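Local coordinates for protein 3-methyladenine dna-glycosylase (Archaeoglobus fulgidus, PDB 2JHN) that belongs to the helix-hairpin-helix superfamily of DNA glycosylases, base excision repair proteins, and joins that helical fold to a TATA-box binding protein-like domain, at residues Gln83-Tyr89 / Tyr106-Ala111. The protein carries 1 engineered substitution. Sequence-based numbering, arbitrary orientation.
Sequences QNPEELY and YGFGRA
Tyr89 OH accepts from Gly109 N at 2.9 Å and, weakly, from Gly107 N at 3.2 Å. This hydroxyl joins the irregular loop between helices 96-104 and 118-127 to the Asx-turn start of helix 86-93, structural packing in an AlkA-type glycosylase. Helix 274-287 contacts both segments: Arg110 NH2 forms a salt bridge with Asp276, Gly109 O accepts from Tyr280, and Leu88 touches Asp276. Gly107 (phi 98°) and Gly109 (phi 75°) take positive phi; a CB on Gly107 would jam against Tyr106 O. Water 1 links Gln83 O (2.6 Å) to Arg110 N (3.0 Å). Water 2 links Gln83 NE2 (3.1 Å) to Ala111 O (3.0 Å). Water 3 links Asn84 O (2.7 Å) to Arg110 NH1 (3.0 Å). Pro85 holds the N-cap position; its O accepts from Tyr89 N at 2.9 Å. In the Asx turn, Asn84 OD1 accepts from Glu86 N at 3.0 Å. Leu88 (chi1 t, chi2 p) CD2 lies 3.4 Å from Gly109 O. Tyr89 (chi1 m) lies obliquely to Tyr106 (chi1 t), planes at 32°. The nearest CA atoms are those of Pro85 and Gly109, 5.1 Å apart. Pro85 CB sits 3.8 Å from Gly109 CA.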
loop_
_atom_site.group_PDB
_atom_site.type_symbol
_atom_site.label_atom_id
_atom_site.label_comp_id
_atom_site.label_asym_id
_atom_site.label_seq_id
_atom_site.Cartn_x
_atom_site.Cartn_y
_atom_site.Cartn_z
ATOM N N GLN A 83 0.125 10.518 -9.970
ATOM C CA GLN A 83 0.497 10.615 -11.393
ATOM C C GLN A 83 -0.750 10.763 -12.265
ATOM O O GLN A 83 -1.809 10.244 -11.949
ATOM C CB GLN A 83 1.285 9.375 -11.856
ATOM C CG GLN A 83 2.483 8.989 -10.995
ATOM C CD GLN A 83 2.135 7.998 -9.863
ATOM O OE1 GLN A 83 0.961 7.828 -9.472
ATOM N NE2 GLN A 83 3.162 7.333 -9.350
ATOM N N ASN A 84 -0.570 11.453 -13.392
ATOM C CA ASN A 84 -1.604 11.736 -14.365
ATOM C C ASN A 84 -2.393 10.469 -14.763
ATOM O O ASN A 84 -1.814 9.532 -15.320
ATOM C CB ASN A 84 -0.929 12.388 -15.589
ATOM C CG ASN A 84 -1.913 12.824 -16.652
ATOM O OD1 ASN A 84 -3.108 12.530 -16.589
ATOM N ND2 ASN A 84 -1.403 13.560 -17.643
ATOM N N PRO A 85 -3.691 10.412 -14.417
ATOM C CA PRO A 85 -4.540 9.230 -14.685
ATOM C C PRO A 85 -5.271 9.267 -16.033
ATOM O O PRO A 85 -6.189 8.483 -16.250
ATOM C CB PRO A 85 -5.592 9.332 -13.598
ATOM C CG PRO A 85 -5.821 10.830 -13.457
ATOM C CD PRO A 85 -4.451 11.464 -13.704
ATOM N N GLU A 86 -4.901 10.189 -16.906
ATOM C CA GLU A 86 -5.684 10.401 -18.142
ATOM C C GLU A 86 -5.798 9.115 -18.974
ATOM O O GLU A 86 -6.906 8.719 -19.363
ATOM C CB GLU A 86 -5.059 11.531 -18.966
ATOM C CG GLU A 86 -5.643 11.685 -20.360
ATOM C CD GLU A 86 -6.947 12.461 -20.382
ATOM O OE1 GLU A 86 -7.434 12.873 -19.295
ATOM O OE2 GLU A 86 -7.485 12.662 -21.504
ATOM N N GLU A 87 -4.653 8.455 -19.177
ATOM C CA GLU A 87 -4.566 7.265 -20.001
ATOM C C GLU A 87 -5.257 6.065 -19.352
ATOM O O GLU A 87 -5.927 5.283 -20.035
ATOM C CB GLU A 87 -3.107 6.944 -20.320
ATOM C CG GLU A 87 -2.937 6.177 -21.650
ATOM C CD GLU A 87 -1.610 5.429 -21.781
ATOM O OE1 GLU A 87 -0.593 5.893 -21.191
ATOM O OE2 GLU A 87 -1.584 4.386 -22.504
ATOM N N LEU A 88 -5.077 5.922 -18.037
ATOM C CA LEU A 88 -5.801 4.891 -17.284
ATOM C C LEU A 88 -7.291 5.098 -17.481
ATOM O O LEU A 88 -8.035 4.153 -17.751
ATOM C CB LEU A 88 -5.468 4.987 -15.779
ATOM C CG LEU A 88 -6.356 4.203 -14.795
ATOM C CD1 LEU A 88 -6.251 2.708 -14.990
ATOM C CD2 LEU A 88 -6.041 4.581 -13.317
ATOM N N TYR A 89 -7.731 6.339 -17.331
ATOM C CA TYR A 89 -9.162 6.625 -17.383
ATOM C C TYR A 89 -9.732 6.335 -18.770
ATOM O O TYR A 89 -10.824 5.767 -18.891
ATOM C CB TYR A 89 -9.418 8.072 -16.990
ATOM C CG TYR A 89 -9.416 8.363 -15.491
ATOM C CD1 TYR A 89 -9.452 7.341 -14.528
ATOM C CD2 TYR A 89 -9.435 9.679 -15.049
ATOM C CE1 TYR A 89 -9.484 7.657 -13.153
ATOM C CE2 TYR A 89 -9.470 9.998 -13.702
ATOM C CZ TYR A 89 -9.488 8.988 -12.762
ATOM O OH TYR A 89 -9.533 9.349 -11.442
ATOM N N TYR A 106 -14.727 7.815 -8.733
ATOM C CA TYR A 106 -14.163 8.791 -9.670
ATOM C C TYR A 106 -13.243 9.802 -8.989
ATOM O O TYR A 106 -13.608 10.378 -7.970
ATOM C CB TYR A 106 -15.233 9.532 -10.509
ATOM C CG TYR A 106 -14.523 10.421 -11.521
ATOM C CD1 TYR A 106 -13.890 9.865 -12.648
ATOM C CD2 TYR A 106 -14.394 11.806 -11.298
ATOM C CE1 TYR A 106 -13.193 10.670 -13.562
ATOM C CE2 TYR A 106 -13.682 12.629 -12.211
ATOM C CZ TYR A 106 -13.094 12.048 -13.331
ATOM O OH TYR A 106 -12.407 12.843 -14.223
ATOM N N GLY A 107 -12.046 9.995 -9.545
ATOM C CA GLY A 107 -11.080 10.936 -8.971
ATOM C C GLY A 107 -10.040 10.249 -8.111
ATOM O O GLY A 107 -9.093 10.890 -7.640
ATOM N N PHE A 108 -10.202 8.943 -7.919
ATOM C CA PHE A 108 -9.169 8.150 -7.242
ATOM C C PHE A 108 -7.845 8.130 -8.006
ATOM O O PHE A 108 -6.784 8.038 -7.371
ATOM C CB PHE A 108 -9.659 6.741 -6.895
ATOM C CG PHE A 108 -8.661 5.921 -6.091
ATOM C CD1 PHE A 108 -8.618 6.017 -4.689
ATOM C CD2 PHE A 108 -7.756 5.068 -6.733
ATOM C CE1 PHE A 108 -7.706 5.244 -3.925
ATOM C CE2 PHE A 108 -6.807 4.314 -5.978
ATOM C CZ PHE A 108 -6.811 4.392 -4.561
ATOM N N GLY A 109 -7.893 8.203 -9.342
ATOM C CA GLY A 109 -6.653 8.311 -10.148
ATOM C C GLY A 109 -5.909 6.976 -10.227
ATOM O O GLY A 109 -6.516 5.880 -10.171
ATOM N N ARG A 110 -4.592 7.067 -10.319
ATOM C CA ARG A 110 -3.730 5.886 -10.372
ATOM C C ARG A 110 -3.456 5.331 -8.989
ATOM O O ARG A 110 -3.524 6.051 -7.991
ATOM C CB ARG A 110 -2.406 6.257 -11.050
ATOM C CG ARG A 110 -2.624 6.732 -12.540
ATOM C CD ARG A 110 -1.382 6.492 -13.384
ATOM N NE ARG A 110 -1.205 5.063 -13.626
ATOM C CZ ARG A 110 -0.307 4.546 -14.465
ATOM N NH1 ARG A 110 0.503 5.343 -15.171
ATOM N NH2 ARG A 110 -0.219 3.229 -14.607
ATOM N N ALA A 111 -3.077 4.060 -8.936
ATOM C CA ALA A 111 -2.716 3.420 -7.676
ATOM C C ALA A 111 -1.415 3.999 -7.143
ATOM O O ALA A 111 -0.478 4.275 -7.912
ATOM C CB ALA A 111 -2.565 1.932 -7.872
HETATM O O HOH W 1 -3.417 9.770 -9.929
HETATM O O HOH W 2 2.432 4.881 -7.612
HETATM O O HOH W 3 0.648 8.336 -15.449
#